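E3 SUMO-protein ligase SIZ2 (Saccharomyces cerevisiae, PDB 6U75) acts as a SUMO E3 ligase of the PIAS family, promoting attachment of SUMO to target proteins through its zinc-binding SP-RING domain. Local coordinates at residues E143-K148 against W213-Q218. Numbering follows the deposited sequence.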
loop_
_atom_site.group_PDB
_atom_site.type_symbol
_atom_site.label_atom_id
_atom_site.label_comp_id
_atom_site.label_asym_id
_atom_site.label_seq_id
_atom_site.Cartn_x
_atom_site.Cartn_y
_atom_site.Cartn_z
ATOM N N GLU A 143 4.461 -4.648 10.049
ATOM C CA GLU A 143 5.605 -4.990 10.892
ATOM C C GLU A 143 6.534 -5.978 10.195
ATOM O O GLU A 143 7.762 -5.824 10.239
ATOM C CB GLU A 143 5.122 -5.554 12.227
ATOM C CG GLU A 143 4.402 -4.542 13.105
ATOM C CD GLU A 143 3.820 -5.169 14.359
ATOM O OE1 GLU A 143 3.211 -6.255 14.255
ATOM O OE2 GLU A 143 3.977 -4.580 15.451
ATOM N N ALA A 144 5.972 -7.003 9.551
ATOM C CA ALA A 144 6.799 -7.942 8.799
ATOM C C ALA A 144 7.525 -7.242 7.656
ATOM O O ALA A 144 8.704 -7.514 7.392
ATOM C CB ALA A 144 5.936 -9.084 8.267
ATOM N N LEU A 145 6.832 -6.340 6.958
ATOM C CA LEU A 145 7.472 -5.596 5.879
ATOM C C LEU A 145 8.582 -4.701 6.417
ATOM O O LEU A 145 9.621 -4.526 5.768
ATOM C CB LEU A 145 6.424 -4.776 5.128
ATOM C CG LEU A 145 5.290 -5.589 4.492
ATOM C CD1 LEU A 145 4.234 -4.668 3.908
ATOM C CD2 LEU A 145 5.824 -6.530 3.421
ATOM N N LEU A 146 8.384 -4.127 7.605
ATOM C CA LEU A 146 9.457 -3.378 8.247
ATOM C C LEU A 146 10.647 -4.281 8.529
ATOM O O LEU A 146 11.800 -3.873 8.360
ATOM C CB LEU A 146 8.959 -2.744 9.544
ATOM C CG LEU A 146 10.002 -1.915 10.298
ATOM C CD1 LEU A 146 10.229 -0.585 9.599
ATOM C CD2 LEU A 146 9.592 -1.708 11.741
ATOM N N GLY A 147 10.385 -5.504 8.986
ATOM C CA GLY A 147 11.471 -6.449 9.183
ATOM C C GLY A 147 12.233 -6.710 7.899
ATOM O O GLY A 147 13.465 -6.775 7.894
ATOM N N LYS A 148 11.507 -6.862 6.790
ATOM C CA LYS A 148 12.162 -7.017 5.494
ATOM C C LYS A 148 13.039 -5.811 5.179
ATOM O O LYS A 148 14.185 -5.956 4.740
ATOM C CB LYS A 148 11.122 -7.217 4.391
ATOM C CG LYS A 148 10.489 -8.599 4.369
ATOM C CD LYS A 148 9.593 -8.795 3.151
ATOM C CE LYS A 148 10.390 -8.799 1.852
ATOM N NZ LYS A 148 9.556 -9.189 0.679
ATOM N N TRP A 213 5.486 3.916 9.942
ATOM C CA TRP A 213 4.332 4.781 9.733
ATOM C C TRP A 213 4.006 4.936 8.255
ATOM O O TRP A 213 2.830 5.036 7.888
ATOM C CB TRP A 213 4.574 6.143 10.375
ATOM C CG TRP A 213 4.284 6.151 11.840
ATOM C CD1 TRP A 213 5.186 6.044 12.859
ATOM C CD2 TRP A 213 2.996 6.265 12.454
ATOM N NE1 TRP A 213 4.538 6.090 14.070
ATOM C CE2 TRP A 213 3.192 6.225 13.848
ATOM C CE3 TRP A 213 1.697 6.400 11.959
ATOM C CZ2 TRP A 213 2.138 6.315 14.752
ATOM C CZ3 TRP A 213 0.651 6.491 12.858
ATOM C CH2 TRP A 213 0.877 6.449 14.239
ATOM N N PHE A 214 5.023 4.950 7.391
ATOM C CA PHE A 214 4.765 4.983 5.956
ATOM C C PHE A 214 4.010 3.735 5.512
ATOM O O PHE A 214 3.026 3.823 4.770
ATOM C CB PHE A 214 6.080 5.118 5.190
ATOM C CG PHE A 214 5.919 5.066 3.698
ATOM C CD1 PHE A 214 5.503 6.182 2.992
ATOM C CD2 PHE A 214 6.187 3.901 2.999
ATOM C CE1 PHE A 214 5.355 6.136 1.619
ATOM C CE2 PHE A 214 6.042 3.850 1.626
ATOM C CZ PHE A 214 5.625 4.969 0.936
ATOM N N LEU A 215 4.460 2.560 5.959
ATOM C CA LEU A 215 3.771 1.324 5.601
ATOM C C LEU A 215 2.365 1.280 6.182
ATOM O O LEU A 215 1.455 0.714 5.564
ATOM C CB LEU A 215 4.578 0.116 6.079
ATOM C CG LEU A 215 5.915 -0.119 5.372
ATOM C CD1 LEU A 215 6.720 -1.182 6.099
ATOM C CD2 LEU A 215 5.696 -0.515 3.921
ATOM N N HIS A 216 2.168 1.861 7.367
ATOM C CA HIS A 216 0.828 1.945 7.937
ATOM C C HIS A 216 -0.073 2.833 7.088
ATOM O O HIS A 216 -1.236 2.496 6.842
ATOM C CB HIS A 216 0.912 2.470 9.370
ATOM C CG HIS A 216 -0.419 2.715 10.009
ATOM N ND1 HIS A 216 -1.178 1.707 10.563
ATOM C CD2 HIS A 216 -1.122 3.859 10.193
ATOM C CE1 HIS A 216 -2.293 2.217 11.055
ATOM N NE2 HIS A 216 -2.283 3.521 10.844
ATOM N N SER A 217 0.454 3.969 6.630
ATOM C CA SER A 217 -0.317 4.855 5.763
ATOM C C SER A 217 -0.668 4.168 4.449
ATOM O O SER A 217 -1.815 4.225 3.990
ATOM C CB SER A 217 0.474 6.138 5.506
ATOM O OG SER A 217 -0.131 6.917 4.489
ATOM N N GLN A 218 0.313 3.512 3.826
ATOM C CA GLN A 218 0.080 2.899 2.521
ATOM C C GLN A 218 -0.864 1.708 2.614
ATOM O O GLN A 218 -1.545 1.382 1.635
ATOM C CB GLN A 218 1.408 2.472 1.898
ATOM C CG GLN A 218 2.363 3.621 1.623
ATOM C CD GLN A 218 1.834 4.580 0.576
ATOM O OE1 GLN A 218 1.045 4.200 -0.289
ATOM N NE2 GLN A 218 2.266 5.834 0.649
#
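The helix 211-218 of the SP-RING zinc finger meets the linking helix 142-150 through one leucine, Leu215, which projects into the groove beside Leu145 and Leu146. The touching end is the CD1 methyl of Leu215, 3.7 Å from Leu145 CB and also 3.7 Å from the backbone Leu146 N, so the methyl rests against the helix backbone as well as against side chains. The side chain of Leu146 is a looser neighbour, its CB 4.4 Å from Leu215 CD1. The nearest CA pair is at the same place, Leu146 CA to Leu215 CA at 7.8 Å. No hydrogen bond crosses, and each close approach between the two segments ends on Leu215 CD1, so the contact is apolar packing of that one methyl; 119 Å² is buried, summed over both sides.

The torsions of Leu215 explain its reach: CG stands anti to the carbonyl carbon (chi1 -68°), and an extended second torsion (chi2 170°) sends CD1 outward to the other helix. Leu215 also touches Pro142 and Ile149, so that Pro142, Leu145, Leu146 and Ile149, spaced i, i+3, i+4, i+7 along helix 142-150, surround it.

All three touching leucines are buried. Leu145 also packs on Phe7, in the PINIT region, and on Phe235, while Leu146 touches Tyr196. On the zinc-finger helix, Phe214 turns instead to Phe209 and Trp224. The contact lies away from the zinc site and joins the helix that follows the PINIT strand 130-139 to the SP-RING. Its four-residue pocket is consistent with a single knobs-into-holes insertion in helix-helix packing, Leu215 being the knob.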